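Local coordinates for protein N-acetylglucosamine-6-phosphate deacetylase (Thermotoga maritima, PDB 1O12) that probably removes the acetyl group from N-acetylglucosamine-6-phosphate, as a metal-dependent hydrolase of the amidohydrolase superfamily with one divalent metal cation per subunit, at residues Thr192-Glu195 and Phe196-Phe199. Sequence-based numbering, arbitrary orientation.
Sequences TFEE and FMKF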
# COMPACT_ATOMS: atom_id res chain seq x y z
N THR A 192 1.98 14.98 8.49
CA THR A 192 0.91 14.60 7.59
C THR A 192 1.51 14.46 6.21
O THR A 192 2.68 14.70 6.00
CB THR A 192 -0.16 15.71 7.54
OG1 THR A 192 0.46 16.92 7.10
CG2 THR A 192 -0.77 15.94 8.93
N PHE A 193 0.67 14.06 5.26
CA PHE A 193 1.08 13.92 3.88
C PHE A 193 1.54 15.25 3.30
O PHE A 193 2.54 15.29 2.57
CB PHE A 193 -0.09 13.40 3.06
CG PHE A 193 0.19 13.34 1.59
CD1 PHE A 193 0.95 12.30 1.05
CD2 PHE A 193 -0.30 14.32 0.74
CE1 PHE A 193 1.20 12.24 -0.29
CE2 PHE A 193 -0.04 14.27 -0.63
CZ PHE A 193 0.71 13.22 -1.14
N GLU A 194 0.84 16.33 3.62
CA GLU A 194 1.21 17.64 3.08
C GLU A 194 2.49 18.20 3.68
O GLU A 194 3.23 18.92 3.00
CB GLU A 194 0.07 18.67 3.25
CG GLU A 194 -1.22 18.38 2.44
CD GLU A 194 -1.01 18.31 0.91
OE1 GLU A 194 -1.92 17.79 0.21
OE2 GLU A 194 0.05 18.78 0.40
N GLU A 195 2.75 17.89 4.95
CA GLU A 195 3.95 18.39 5.59
C GLU A 195 5.17 17.69 5.03
O GLU A 195 6.23 18.29 4.85
CB GLU A 195 3.88 18.23 7.10
CG GLU A 195 2.85 19.14 7.73
CD GLU A 195 2.64 18.84 9.20
OE1 GLU A 195 2.45 17.65 9.56
OE2 GLU A 195 2.65 19.82 9.99
N PHE A 196 5.01 16.41 4.74
CA PHE A 196 6.10 15.66 4.13
C PHE A 196 6.30 16.22 2.73
O PHE A 196 7.43 16.43 2.30
CB PHE A 196 5.75 14.18 4.05
CG PHE A 196 6.67 13.41 3.17
CD1 PHE A 196 7.87 12.93 3.66
CD2 PHE A 196 6.37 13.22 1.84
CE1 PHE A 196 8.76 12.27 2.82
CE2 PHE A 196 7.25 12.57 0.99
CZ PHE A 196 8.44 12.09 1.48
N MSE A 197 5.20 16.47 2.02
CA MSE A 197 5.25 17.00 0.65
C MSE A 197 6.01 18.32 0.50
O MSE A 197 6.59 18.62 -0.56
CB MSE A 197 3.84 17.18 0.09
CG MSE A 197 3.16 15.89 -0.29
SE MSE A 197 4.03 14.97 -1.83
CE MSE A 197 3.34 16.09 -3.28
N LYS A 198 5.98 19.13 1.56
CA LYS A 198 6.69 20.39 1.53
C LYS A 198 8.15 20.04 1.31
O LYS A 198 8.87 20.75 0.60
CB LYS A 198 6.53 21.12 2.86
CG LYS A 198 5.95 22.53 2.77
CD LYS A 198 5.01 22.82 3.96
CE LYS A 198 3.70 21.99 3.90
NZ LYS A 198 2.85 22.08 5.14
N PHE A 199 8.59 18.94 1.91
CA PHE A 199 9.96 18.52 1.76
C PHE A 199 10.22 17.71 0.52
O PHE A 199 11.31 17.74 -0.02
CB PHE A 199 10.43 17.75 2.99
CG PHE A 199 10.70 18.62 4.16
CD1 PHE A 199 9.67 19.03 4.99
CD2 PHE A 199 11.99 19.06 4.43
CE1 PHE A 199 9.92 19.88 6.07
CE2 PHE A 199 12.24 19.90 5.50
CZ PHE A 199 11.20 20.31 6.32
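Met-197 lays its CG over one face of the Phe-193 ring, 3.8 Å from the centroid and 19° off the ring normal, which meets the geometry of a CH-pi contact. The contact is off-centre, toward the CE2 rim. Selenium follows obliquely: SE of Met-197, a selenomethionine, stands 4.5 Å from the centroid of Phe-193, making a Met-aromatic pair with the approach away from the normal. The torsions account for this: Phe-193 carries CG anti to the backbone nitrogen (chi1 174°), and the Met-197 chain folds at chi2 and chi3, bringing the two side chains alongside each other one helical turn apart. In the backbone, Met-197 N donates to Phe-193 O at 3.0 Å; Phe-196 N donates to Thr-192 O at 3.2 Å.

The start of this turn is fixed by a capping box. Thr-192, at the N-cap, accepts from Glu-195 N through OG1 at 3.3 Å, while Glu-195 returns the bond: its OE1 takes Thr-192 N at 2.9 Å through the anti lone pair, nearly straight at 167°. Further out, Phe-193 N bonds to OE2 of Glu-221, and helix 223-230 packs on Phe-193 and Phe-196 through Ala-227. Phe-193 also packs on Glu-248 of the second subunit. With an alanine in place of Phe-193, the Met-197 chain would probably lose its aromatic face and a gap would be likely to open against Ala-227 and Leu-230.

The contact is helix-start packing in the amidohydrolase TIM-barrel region; the iron ligand His-188 lies a few residues before, its side chain about 12 Å from that of Phe-196. Reciprocal polar bonds close the first turn, apolar packing of Phe-193 and Phe-196 seats the helix on helix 223-230, and the CH-pi and Met-aromatic contacts tie Met-197 to Phe-193 within it.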